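Local coordinates for flagellar biosynthesis protein flhA (Bacillus subtilis, PDB 3MIX) that takes part in flagellar protein export and provides the adaptor for coordinated delivery of late flagellar building blocks to the type III secretion system, at residues A[190-196]-A[220-224]; A[283-289]-A[374-380]; A[308-312]-A[348-352]; A[53-57]-A[99-104]. The contacts are given in a common frame with arbitrary orientation. Residues are numbered along the deposited sequence.

Contact 1 (A[190-196]-A[220-224])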
loop_
_atom_site.group_PDB
_atom_site.type_symbol
_atom_site.label_atom_id
_atom_site.label_comp_id
_atom_site.label_asym_id
_atom_site.label_seq_id
_atom_site.Cartn_x
_atom_site.Cartn_y
_atom_site.Cartn_z
ATOM N N ILE A 190 1.032 6.833 5.070
ATOM C CA ILE A 190 1.454 8.144 4.566
ATOM C C ILE A 190 0.531 9.225 5.189
ATOM O O ILE A 190 -0.331 9.789 4.519
ATOM C CB ILE A 190 1.514 8.175 3.000
ATOM C CG1 ILE A 190 1.982 9.538 2.460
ATOM C CG2 ILE A 190 0.156 7.860 2.396
ATOM C CD1 ILE A 190 3.439 9.817 2.573
ATOM N N GLY A 191 0.696 9.475 6.485
ATOM C CA GLY A 191 -0.046 10.516 7.169
ATOM C C GLY A 191 0.469 11.914 6.881
ATOM O O GLY A 191 1.350 12.113 6.021
ATOM N N ARG A 192 -0.042 12.887 7.637
ATOM C CA ARG A 192 0.303 14.286 7.405
ATOM C C ARG A 192 1.742 14.528 7.760
ATOM O O ARG A 192 2.459 15.257 7.054
ATOM C CB ARG A 192 -0.584 15.225 8.230
ATOM C CG ARG A 192 -0.443 16.704 7.784
ATOM C CD ARG A 192 -1.219 17.637 8.743
ATOM N NE ARG A 192 -1.039 19.031 8.362
ATOM C CZ ARG A 192 -1.692 19.634 7.362
ATOM N NH1 ARG A 192 -2.582 18.973 6.616
ATOM N NH2 ARG A 192 -1.441 20.904 7.099
ATOM N N GLN A 193 2.171 13.912 8.853
ATOM C CA GLN A 193 3.552 14.030 9.285
ATOM C C GLN A 193 4.523 13.563 8.182
ATOM O O GLN A 193 5.497 14.251 7.886
ATOM C CB GLN A 193 3.773 13.275 10.629
ATOM C CG GLN A 193 3.137 14.036 11.859
ATOM C CD GLN A 193 3.509 13.464 13.245
ATOM O OE1 GLN A 193 3.933 12.314 13.370
ATOM N NE2 GLN A 193 3.376 14.289 14.278
ATOM N N GLU A 194 4.261 12.403 7.581
ATOM C CA GLU A 194 5.136 11.867 6.527
ATOM C C GLU A 194 5.034 12.719 5.257
ATOM O O GLU A 194 6.029 12.979 4.593
ATOM C CB GLU A 194 4.750 10.423 6.198
ATOM C CG GLU A 194 5.058 9.410 7.305
ATOM C CD GLU A 194 4.059 9.458 8.478
ATOM O OE1 GLU A 194 2.969 10.122 8.427
ATOM O OE2 GLU A 194 4.382 8.802 9.476
ATOM N N THR A 195 3.837 13.180 4.933
ATOM C CA THR A 195 3.669 14.052 3.776
ATOM C C THR A 195 4.485 15.329 3.928
ATOM O O THR A 195 5.216 15.726 2.998
ATOM C CB THR A 195 2.190 14.322 3.551
ATOM O OG1 THR A 195 1.563 13.057 3.380
ATOM C CG2 THR A 195 1.954 15.194 2.305
ATOM N N LYS A 196 4.404 15.946 5.107
ATOM C CA LYS A 196 5.187 17.146 5.384
ATOM C C LYS A 196 6.693 16.928 5.328
ATOM O O LYS A 196 7.447 17.794 4.874
ATOM C CB LYS A 196 4.814 17.748 6.739
ATOM C CG LYS A 196 3.429 18.441 6.718
ATOM C CD LYS A 196 2.958 18.800 8.130
ATOM C CE LYS A 196 3.864 19.877 8.762
ATOM N NZ LYS A 196 4.057 21.053 7.804
ATOM N N VAL A 220 -1.691 20.538 2.178
ATOM C CA VAL A 220 -0.954 19.321 2.543
ATOM C C VAL A 220 -1.875 18.087 2.468
ATOM O O VAL A 220 -1.471 17.017 1.980
ATOM C CB VAL A 220 -0.298 19.444 3.945
ATOM C CG1 VAL A 220 0.340 18.103 4.371
ATOM C CG2 VAL A 220 0.748 20.620 3.949
ATOM N N GLY A 221 -3.121 18.258 2.923
ATOM C CA GLY A 221 -4.109 17.169 2.974
ATOM C C GLY A 221 -4.462 16.629 1.600
ATOM O O GLY A 221 -4.581 15.428 1.413
ATOM N N ASP A 222 -4.591 17.523 0.629
ATOM C CA ASP A 222 -4.801 17.135 -0.758
ATOM C C ASP A 222 -3.636 16.287 -1.308
ATOM O O ASP A 222 -3.841 15.278 -1.971
ATOM C CB ASP A 222 -4.986 18.386 -1.631
ATOM C CG ASP A 222 -6.217 19.168 -1.281
ATOM O OD1 ASP A 222 -7.101 18.607 -0.610
ATOM O OD2 ASP A 222 -6.307 20.364 -1.642
ATOM N N ILE A 223 -2.411 16.715 -1.038
ATOM C CA ILE A 223 -1.216 16.004 -1.495
ATOM C C ILE A 223 -1.121 14.624 -0.858
ATOM O O ILE A 223 -0.845 13.629 -1.543
ATOM C CB ILE A 223 0.065 16.830 -1.195
ATOM C CG1 ILE A 223 0.009 18.178 -1.927
ATOM C CG2 ILE A 223 1.338 16.033 -1.465
ATOM C CD1 ILE A 223 1.147 19.093 -1.499
ATOM N N GLN A 224 -1.338 14.584 0.455
ATOM C CA GLN A 224 -1.414 13.361 1.236
ATOM C C GLN A 224 -2.323 12.290 0.607
ATOM O O GLN A 224 -1.927 11.129 0.523
ATOM C CB GLN A 224 -1.917 13.697 2.679
ATOM C CG GLN A 224 -2.153 12.490 3.588
ATOM C CD GLN A 224 -2.529 12.921 5.017
ATOM O OE1 GLN A 224 -2.191 14.047 5.438
ATOM N NE2 GLN A 224 -3.254 12.042 5.766
HETATM O O HOH W 1 -3.251 9.248 4.366
HETATM O O HOH W 2 -3.476 16.094 6.506
HETATM O O HOH W 3 -2.122 22.470 4.322
#

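Contact 2 (A[283-289]-A[374-380])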
loop_
_atom_site.group_PDB
_atom_site.type_symbol
_atom_site.label_atom_id
_atom_site.label_comp_id
_atom_site.label_asym_id
_atom_site.label_seq_id
_atom_site.Cartn_x
_atom_site.Cartn_y
_atom_site.Cartn_z
ATOM N N LEU A 283 4.928 -8.347 -22.636
ATOM C CA LEU A 283 4.199 -8.382 -21.381
ATOM C C LEU A 283 2.832 -9.046 -21.552
ATOM O O LEU A 283 2.047 -8.656 -22.422
ATOM C CB LEU A 283 4.046 -6.957 -20.850
ATOM C CG LEU A 283 3.351 -6.718 -19.511
ATOM C CD1 LEU A 283 4.103 -7.381 -18.366
ATOM C CD2 LEU A 283 3.216 -5.224 -19.291
ATOM N N LYS A 284 2.558 -10.041 -20.711
ATOM C CA LYS A 284 1.293 -10.783 -20.751
ATOM C C LYS A 284 0.185 -9.998 -20.039
ATOM O O LYS A 284 0.219 -9.837 -18.818
ATOM C CB LYS A 284 1.448 -12.171 -20.109
ATOM C CG LYS A 284 2.833 -12.823 -20.229
ATOM C CD LYS A 284 3.051 -13.525 -21.563
ATOM C CE LYS A 284 4.288 -14.410 -21.498
ATOM N NZ LYS A 284 4.582 -15.091 -22.790
ATOM N N VAL A 285 -0.799 -9.527 -20.805
ATOM C CA VAL A 285 -1.817 -8.599 -20.299
ATOM C C VAL A 285 -3.249 -8.955 -20.725
ATOM O O VAL A 285 -3.535 -9.077 -21.915
ATOM C CB VAL A 285 -1.500 -7.145 -20.750
ATOM C CG1 VAL A 285 -2.735 -6.275 -20.695
ATOM C CG2 VAL A 285 -0.393 -6.538 -19.894
ATOM N N VAL A 286 -4.141 -9.113 -19.747
ATOM C CA VAL A 286 -5.578 -9.240 -20.016
ATOM C C VAL A 286 -6.135 -7.860 -20.365
ATOM O O VAL A 286 -5.825 -6.874 -19.692
ATOM C CB VAL A 286 -6.354 -9.819 -18.792
ATOM C CG1 VAL A 286 -7.851 -9.869 -19.058
ATOM C CG2 VAL A 286 -5.856 -11.206 -18.438
ATOM N N THR A 287 -6.938 -7.782 -21.420
ATOM C CA THR A 287 -7.613 -6.532 -21.764
ATOM C C THR A 287 -9.093 -6.587 -21.396
ATOM O O THR A 287 -9.573 -7.594 -20.867
ATOM C CB THR A 287 -7.447 -6.147 -23.255
ATOM O OG1 THR A 287 -7.694 -7.289 -24.087
ATOM C CG2 THR A 287 -6.045 -5.595 -23.516
ATOM N N CYS A 288 -9.797 -5.492 -21.663
ATOM C CA CYS A 288 -11.214 -5.386 -21.355
ATOM C C CYS A 288 -12.012 -5.217 -22.640
ATOM O O CYS A 288 -11.614 -4.453 -23.527
ATOM C CB CYS A 288 -11.485 -4.211 -20.405
ATOM S SG CYS A 288 -10.974 -4.465 -18.679
ATOM N N SER A 289 -13.139 -5.926 -22.723
ATOM C CA SER A 289 -14.048 -5.851 -23.873
ATOM C C SER A 289 -14.495 -4.415 -24.143
ATOM O O SER A 289 -14.365 -3.545 -23.277
ATOM C CB SER A 289 -15.279 -6.721 -23.620
ATOM O OG SER A 289 -15.869 -7.142 -24.832
ATOM N N VAL A 374 2.848 -5.249 -25.890
ATOM C CA VAL A 374 1.740 -5.786 -25.095
ATOM C C VAL A 374 0.808 -6.678 -25.905
ATOM O O VAL A 374 0.425 -6.334 -27.030
ATOM C CB VAL A 374 0.929 -4.656 -24.434
ATOM C CG1 VAL A 374 -0.404 -5.178 -23.901
ATOM C CG2 VAL A 374 1.742 -4.016 -23.327
ATOM N N GLN A 375 0.446 -7.818 -25.314
ATOM C CA GLN A 375 -0.412 -8.803 -25.965
ATOM C C GLN A 375 -1.456 -9.400 -25.016
ATOM O O GLN A 375 -1.132 -9.823 -23.906
ATOM C CB GLN A 375 0.437 -9.912 -26.598
ATOM C CG GLN A 375 -0.354 -10.898 -27.460
ATOM C CD GLN A 375 0.516 -11.955 -28.118
ATOM O OE1 GLN A 375 0.462 -12.145 -29.337
ATOM N NE2 GLN A 375 1.318 -12.655 -27.317
ATOM N N SER A 376 -2.703 -9.437 -25.480
ATOM C CA SER A 376 -3.811 -10.031 -24.737
ATOM C C SER A 376 -3.771 -11.557 -24.752
ATOM O O SER A 376 -3.393 -12.177 -25.751
ATOM C CB SER A 376 -5.156 -9.548 -25.290
ATOM O OG SER A 376 -5.219 -8.133 -25.358
ATOM N N ILE A 377 -4.171 -12.145 -23.630
ATOM C CA ILE A 377 -4.240 -13.592 -23.456
ATOM C C ILE A 377 -5.672 -13.964 -23.077
ATOM O O ILE A 377 -6.129 -15.086 -23.310
ATOM C CB ILE A 377 -3.227 -14.070 -22.379
ATOM C CG1 ILE A 377 -1.820 -14.163 -22.977
ATOM C CG2 ILE A 377 -3.609 -15.434 -21.800
ATOM C CD1 ILE A 377 -1.015 -12.892 -22.877
ATOM N N GLY A 378 -6.366 -12.994 -22.494
ATOM C CA GLY A 378 -7.784 -13.099 -22.197
ATOM C C GLY A 378 -8.432 -11.743 -22.388
ATOM O O GLY A 378 -7.788 -10.709 -22.209
ATOM N N VAL A 379 -9.701 -11.741 -22.780
ATOM C CA VAL A 379 -10.458 -10.497 -22.886
ATOM C C VAL A 379 -11.655 -10.561 -21.942
ATOM O O VAL A 379 -12.534 -11.422 -22.095
ATOM C CB VAL A 379 -10.910 -10.194 -24.342
ATOM C CG1 VAL A 379 -11.678 -8.875 -24.401
ATOM C CG2 VAL A 379 -9.710 -10.143 -25.286
ATOM N N VAL A 380 -11.664 -9.655 -20.963
ATOM C CA VAL A 380 -12.743 -9.535 -19.974
ATOM C C VAL A 380 -14.062 -9.174 -20.664
ATOM O O VAL A 380 -14.137 -8.162 -21.368
ATOM C CB VAL A 380 -12.380 -8.478 -18.868
ATOM C CG1 VAL A 380 -13.590 -8.117 -18.009
ATOM C CG2 VAL A 380 -11.240 -8.989 -17.993
#

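Contact 3 (A[308-312]-A[348-352])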
loop_
_atom_site.group_PDB
_atom_site.type_symbol
_atom_site.label_atom_id
_atom_site.label_comp_id
_atom_site.label_asym_id
_atom_site.label_seq_id
_atom_site.Cartn_x
_atom_site.Cartn_y
_atom_site.Cartn_z
ATOM N N TYR A 308 -17.810 7.174 -7.658
ATOM C CA TYR A 308 -19.250 6.936 -7.751
ATOM C C TYR A 308 -19.605 6.092 -8.987
ATOM O O TYR A 308 -20.246 6.564 -9.933
ATOM C CB TYR A 308 -20.050 8.255 -7.692
ATOM C CG TYR A 308 -19.371 9.451 -8.344
ATOM C CD1 TYR A 308 -19.415 9.636 -9.727
ATOM C CD2 TYR A 308 -18.692 10.400 -7.576
ATOM C CE1 TYR A 308 -18.794 10.733 -10.330
ATOM C CE2 TYR A 308 -18.068 11.501 -8.170
ATOM C CZ TYR A 308 -18.125 11.659 -9.546
ATOM O OH TYR A 308 -17.514 12.738 -10.139
ATOM N N LEU A 309 -19.164 4.838 -8.965
ATOM C CA LEU A 309 -19.530 3.869 -9.986
ATOM C C LEU A 309 -20.684 3.007 -9.486
ATOM O O LEU A 309 -20.481 2.020 -8.773
ATOM C CB LEU A 309 -18.329 2.997 -10.372
ATOM C CG LEU A 309 -18.520 2.098 -11.598
ATOM C CD1 LEU A 309 -18.392 2.911 -12.875
ATOM C CD2 LEU A 309 -17.543 0.927 -11.602
ATOM N N SER A 310 -21.898 3.402 -9.853
ATOM C CA SER A 310 -23.088 2.636 -9.516
ATOM C C SER A 310 -23.510 1.775 -10.700
ATOM O O SER A 310 -23.753 2.288 -11.795
ATOM C CB SER A 310 -24.228 3.562 -9.069
ATOM O OG SER A 310 -24.343 4.693 -9.918
ATOM N N LEU A 311 -23.561 0.465 -10.471
ATOM C CA LEU A 311 -24.025 -0.504 -11.463
ATOM C C LEU A 311 -24.900 -1.560 -10.791
ATOM O O LEU A 311 -24.607 -1.982 -9.667
ATOM C CB LEU A 311 -22.839 -1.167 -12.180
ATOM C CG LEU A 311 -22.312 -0.546 -13.486
ATOM C CD1 LEU A 311 -21.408 0.637 -13.238
ATOM C CD2 LEU A 311 -21.562 -1.576 -14.305
ATOM N N GLU A 312 -25.972 -1.973 -11.473
ATOM C CA GLU A 312 -26.905 -2.979 -10.937
ATOM C C GLU A 312 -26.213 -4.320 -10.666
ATOM O O GLU A 312 -25.437 -4.789 -11.503
ATOM C CB GLU A 312 -28.152 -3.166 -11.824
ATOM C CG GLU A 312 -27.963 -2.879 -13.303
ATOM C CD GLU A 312 -28.277 -1.437 -13.654
ATOM O OE1 GLU A 312 -29.459 -1.128 -13.916
ATOM O OE2 GLU A 312 -27.338 -0.614 -13.671
ATOM N N TYR A 348 -12.221 3.671 -12.413
ATOM C CA TYR A 348 -13.492 3.022 -12.065
ATOM C C TYR A 348 -13.428 1.495 -12.075
ATOM O O TYR A 348 -14.032 0.845 -11.226
ATOM C CB TYR A 348 -14.617 3.544 -12.956
ATOM C CG TYR A 348 -14.828 5.038 -12.818
ATOM C CD1 TYR A 348 -15.478 5.567 -11.699
ATOM C CD2 TYR A 348 -14.355 5.924 -13.791
ATOM C CE1 TYR A 348 -15.672 6.934 -11.558
ATOM C CE2 TYR A 348 -14.539 7.298 -13.658
ATOM C CZ TYR A 348 -15.199 7.791 -12.539
ATOM O OH TYR A 348 -15.397 9.139 -12.398
ATOM N N VAL A 349 -12.685 0.928 -13.026
ATOM C CA VAL A 349 -12.452 -0.520 -13.067
ATOM C C VAL A 349 -11.810 -0.957 -11.752
ATOM O O VAL A 349 -12.211 -1.967 -11.153
ATOM C CB VAL A 349 -11.540 -0.932 -14.262
ATOM C CG1 VAL A 349 -11.215 -2.422 -14.223
ATOM C CG2 VAL A 349 -12.180 -0.561 -15.586
ATOM N N LYS A 350 -10.830 -0.170 -11.307
ATOM C CA LYS A 350 -10.111 -0.425 -10.062
ATOM C C LYS A 350 -11.013 -0.414 -8.827
ATOM O O LYS A 350 -10.946 -1.327 -7.996
ATOM C CB LYS A 350 -8.942 0.559 -9.898
ATOM C CG LYS A 350 -8.112 0.320 -8.654
ATOM C CD LYS A 350 -7.313 -0.957 -8.745
ATOM C CE LYS A 350 -6.738 -1.334 -7.392
ATOM N NZ LYS A 350 -5.927 -2.586 -7.495
ATOM N N GLN A 351 -11.844 0.621 -8.711
ATOM C CA GLN A 351 -12.832 0.724 -7.637
ATOM C C GLN A 351 -13.697 -0.547 -7.547
ATOM O O GLN A 351 -13.887 -1.119 -6.463
ATOM C CB GLN A 351 -13.747 1.920 -7.895
ATOM C CG GLN A 351 -13.536 3.120 -7.003
ATOM C CD GLN A 351 -14.415 4.291 -7.413
ATOM O OE1 GLN A 351 -15.621 4.134 -7.652
ATOM N NE2 GLN A 351 -13.810 5.475 -7.517
ATOM N N LEU A 352 -14.211 -0.967 -8.703
ATOM C CA LEU A 352 -15.055 -2.146 -8.827
ATOM C C LEU A 352 -14.373 -3.436 -8.382
ATOM O O LEU A 352 -14.971 -4.234 -7.658
ATOM C CB LEU A 352 -15.545 -2.272 -10.271
ATOM C CG LEU A 352 -16.404 -3.458 -10.696
ATOM C CD1 LEU A 352 -17.605 -3.629 -9.776
ATOM C CD2 LEU A 352 -16.839 -3.268 -12.141
#

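Contact 4 (A[53-57]-A[99-104])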
loop_
_atom_site.group_PDB
_atom_site.type_symbol
_atom_site.label_atom_id
_atom_site.label_comp_id
_atom_site.label_asym_id
_atom_site.label_seq_id
_atom_site.Cartn_x
_atom_site.Cartn_y
_atom_site.Cartn_z
ATOM N N PHE A 53 4.102 -8.713 21.553
ATOM C CA PHE A 53 4.598 -10.082 21.698
ATOM C C PHE A 53 4.355 -10.661 23.100
ATOM O O PHE A 53 4.270 -9.926 24.083
ATOM C CB PHE A 53 6.092 -10.133 21.371
ATOM C CG PHE A 53 6.910 -9.130 22.138
ATOM C CD1 PHE A 53 6.982 -7.794 21.715
ATOM C CD2 PHE A 53 7.599 -9.507 23.283
ATOM C CE1 PHE A 53 7.729 -6.864 22.428
ATOM C CE2 PHE A 53 8.346 -8.586 24.006
ATOM C CZ PHE A 53 8.416 -7.258 23.574
ATOM N N GLY A 54 4.246 -11.985 23.176
ATOM C CA GLY A 54 4.187 -12.689 24.454
ATOM C C GLY A 54 5.580 -12.767 25.061
ATOM O O GLY A 54 6.569 -12.375 24.423
ATOM N N TYR A 55 5.661 -13.291 26.284
ATOM C CA TYR A 55 6.900 -13.243 27.061
ATOM C C TYR A 55 8.018 -14.098 26.478
ATOM O O TYR A 55 9.196 -13.801 26.685
ATOM C CB TYR A 55 6.649 -13.569 28.540
ATOM C CG TYR A 55 6.312 -15.021 28.844
ATOM C CD1 TYR A 55 7.313 -15.997 28.892
ATOM C CD2 TYR A 55 4.994 -15.414 29.096
ATOM C CE1 TYR A 55 7.009 -17.324 29.166
ATOM C CE2 TYR A 55 4.681 -16.743 29.379
ATOM C CZ TYR A 55 5.693 -17.695 29.412
ATOM O OH TYR A 55 5.394 -19.018 29.696
ATOM N N GLY A 56 7.650 -15.146 25.742
ATOM C CA GLY A 56 8.626 -15.977 25.040
ATOM C C GLY A 56 9.438 -15.230 23.993
ATOM O O GLY A 56 10.535 -15.656 23.635
ATOM N N LEU A 57 8.907 -14.110 23.500
ATOM C CA LEU A 57 9.575 -13.359 22.439
ATOM C C LEU A 57 10.401 -12.174 22.962
ATOM O O LEU A 57 10.806 -11.304 22.193
ATOM C CB LEU A 57 8.567 -12.930 21.355
ATOM C CG LEU A 57 7.689 -14.036 20.736
ATOM C CD1 LEU A 57 6.959 -13.520 19.506
ATOM C CD2 LEU A 57 8.482 -15.296 20.382
ATOM N N LEU A 99 -1.158 -12.411 25.169
ATOM C CA LEU A 99 -0.723 -13.275 24.077
ATOM C C LEU A 99 0.035 -14.492 24.593
ATOM O O LEU A 99 0.623 -14.470 25.681
ATOM C CB LEU A 99 0.143 -12.502 23.062
ATOM C CG LEU A 99 -0.380 -11.237 22.371
ATOM C CD1 LEU A 99 0.689 -10.671 21.447
ATOM C CD2 LEU A 99 -1.692 -11.472 21.612
ATOM N N GLN A 100 0.019 -15.550 23.789
ATOM C CA GLN A 100 0.746 -16.771 24.093
ATOM C C GLN A 100 2.246 -16.489 24.128
ATOM O O GLN A 100 2.711 -15.574 23.451
ATOM C CB GLN A 100 0.423 -17.851 23.055
ATOM C CG GLN A 100 -0.997 -18.433 23.166
ATOM C CD GLN A 100 -1.191 -19.347 24.377
ATOM O OE1 GLN A 100 -0.309 -20.133 24.732
ATOM N NE2 GLN A 100 -2.362 -19.252 25.007
ATOM N N PRO A 101 3.005 -17.260 24.930
ATOM C CA PRO A 101 4.452 -17.078 25.041
ATOM C C PRO A 101 5.135 -16.765 23.708
ATOM O O PRO A 101 5.864 -15.778 23.611
ATOM C CB PRO A 101 4.939 -18.433 25.588
ATOM C CG PRO A 101 3.682 -19.258 25.872
ATOM C CD PRO A 101 2.534 -18.308 25.856
ATOM N N ASN A 102 4.875 -17.591 22.697
ATOM C CA ASN A 102 5.524 -17.482 21.396
ATOM C C ASN A 102 4.815 -16.545 20.405
ATOM O O ASN A 102 5.237 -16.425 19.261
ATOM C CB ASN A 102 5.667 -18.872 20.768
ATOM C CG ASN A 102 6.661 -19.758 21.505
ATOM O OD1 ASN A 102 7.745 -19.317 21.897
ATOM N ND2 ASN A 102 6.301 -21.020 21.676
ATOM N N GLU A 103 3.752 -15.885 20.844
ATOM C CA GLU A 103 2.899 -15.119 19.935
ATOM C C GLU A 103 3.362 -13.681 19.705
ATOM O O GLU A 103 3.728 -12.980 20.649
ATOM C CB GLU A 103 1.457 -15.100 20.439
ATOM C CG GLU A 103 0.432 -15.234 19.335
ATOM C CD GLU A 103 0.130 -16.690 18.998
ATOM O OE1 GLU A 103 1.002 -17.364 18.397
ATOM O OE2 GLU A 103 -0.983 -17.158 19.334
ATOM N N TYR A 104 3.337 -13.252 18.446
ATOM C CA TYR A 104 3.472 -11.839 18.139
ATOM C C TYR A 104 2.264 -11.334 17.370
ATOM O O TYR A 104 1.553 -12.107 16.722
ATOM C CB TYR A 104 4.771 -11.532 17.383
ATOM C CG TYR A 104 4.814 -12.059 15.968
ATOM C CD1 TYR A 104 4.254 -11.327 14.915
ATOM C CD2 TYR A 104 5.427 -13.278 15.676
ATOM C CE1 TYR A 104 4.292 -11.803 13.611
ATOM C CE2 TYR A 104 5.473 -13.764 14.376
ATOM C CZ TYR A 104 4.904 -13.015 13.344
ATOM O OH TYR A 104 4.940 -13.479 12.054
#

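Contact 1 (A[190-196]-A[220-224])
Val220 opens helix 220-232 and faces the first turn of helix 192-205. Its CG1 lies 3.9 Å from Thr195 CG2 and also 3.9 Å from Lys196 CG. The extended Arg192 side chain lays one face of its guanidinium over Val220, with NH1 3.5 Å from Val220 CB. One water joins Arg192 NH2 to Val220 N, an amide at the start of the helix. Gly221 follows, with its N 3.8 Å from Arg192 NH1. Ile223 meets Thr195 through their CG2 atoms, 3.9 Å apart, and continues onto Ile199. Gln224 reaches furthest across. Its CG is 3.4 Å from Ile190 O, and its OE1 is 3.2 Å from Arg192 CA. Two waters bridge its amide, one from NE2 to Ile190 O and one from OE1 to Arg192 NH1. The arrangement is a near-perpendicular packing of two helix N-termini, the segment axes crossing at 95° and 9.5 Å apart. Gly191 is the N-cap, and Thr195 OG1 bonds back to Gly191 O at 2.8 Å. Polar links between the segments run through water, so direct contact is van der Waals.

Contact 2 (A[283-289]-A[374-380])
Leu283-Ser289 and Val374-Val380 run in parallel, and their backbones pair in two short ladders. In the first, Leu283 pairs with Val374 and Lys284 with Gln375. Gln375 N gives a weak hydrogen bond to Leu283 O at 3.4 Å. Val285 N donates to Gln375 O at 3.1 Å. The ladder then breaks. Val285 O receives a CA-H...O contact from Ser376 CA at 3.0 Å. Ile377 is the extra residue, so the register shifts by one. The amide and carbonyl of Val286 are engaged on the other edge, by strand 339-341 and Ile338 just before it. This is consistent with 283-288 lying between the C-terminal strands and strand 339-341 at the end of the cytosolic domain. Pairing resumes with Thr287 beside Val379 and Cys288 beside Val380. Thr287 N donates to Gly378 O at 3.1 Å, and Thr287 O accepts from Val380 N at 2.9 Å. Ser289 N closes the ladder on Val380 O at 2.8 Å. Thr287 OG1 and Ser376 OG share a hydrogen bond of 2.9 Å. Ser289 OG bonds instead to Asp381. Val286 CG1 packs 3.7 Å from Val380 CG2, and helix 313-332 touches both valines. Val285 CB lies 3.9 Å from Val374 CG1, next to Leu340.

Contact 3 (A[308-312]-A[348-352])
Leu309 is the residue of the 308-312 loop that enters the contact most deeply. Its chi1 is t and its chi2 is p, which sends both methyl groups to helix 343-353. CD1 lies 3.8 Å from Tyr348 CB, and CD2 lies 3.5 Å from Tyr348 O. Tyr348 holds an m rotamer that carries its ring along the loop, so its hydroxyl end reaches Tyr308. The Tyr308 CE1 to Tyr348 OH distance is 4.3 Å, and the rings do not stack. Tyr308 has a chi1 of 34°, between wells. Gln351 is also off its wells, with chi1 at -107°. Its OE1 comes to 3.7 Å from Tyr308 N and 3.8 Å from Leu309 N, facing the backbone between the two. Leu352 CB, which points toward the loop, meets Leu309 CD2 at 4.0 Å. Ile296 of helix 290-299 touches both Leu309 and Tyr348, so the loop leans on two helices at the protein surface. The interaction across the segments is mainly van der Waals, and it depends on side-chain shape more than on polar pairing.

Contact 4 (A[53-57]-A[99-104])
Leu57, Tyr104 and Phe53 form the apolar centre. Leu57 CD1 sits 3.6 Å from Tyr104 CB and near the edge of the Tyr104 ring. Phe53 CB is 4.4 Å from Tyr104 CB, as the two residues form an antiparallel non-hydrogen-bonded pair with CA atoms 4.1 Å apart. Further out, Tyr55 covers Pro101. Pro101 CB lies 4.2 Å from the Tyr55 ring centroid, over its face, in a CH-pi contact. The polar part is mostly backbone. Gly54 N donates to Glu103 O at 2.8 Å, and Gly56 N makes a weak hydrogen bond to Pro101 O at 2.9 Å. Gly54 CA adds a CA-H...O contact with Gln100 O at 3.4 Å. Glycine suits both sites, because a CB at Gly54 would clash with Gln100 O and one at Gly56 with Pro101 O. The facing segment contains a type I beta turn from Gln100 to Glu103, closed by Glu103 N to Gln100 O at 2.8 Å, which leads into strand 103-108. Tyr104 OH bonds to His177 of helix 170-189. The contact lies at one end of the mixed sheet. There strand 49-53, flanked by strands 92-95 and 103-108, leads through this loop into helix 58-62.

How the contacts relate
From the N terminus, contact 4 comes first. It closes the loop between 53-57 and 99-104, which includes helices 58-62 and 69-84 and strand 92-95, and ties the end of strand 49-53 to the start of strand 103-108. Contact 1 follows in series and closes a short helical loop, joining the starts of helices 192-205 and 220-232. Contact 2 then spans the C-terminal part, bringing strand 283-288 to the last strands. Contact 3 is nested inside that loop and sets the 308-312 loop against helix 343-353. Contacts 2 and 3 are neighbours, with nearest atoms about 5 Å apart. Contacts 2 and 4 lie on opposite sides of the chain's centre, their centres about 47 Å apart.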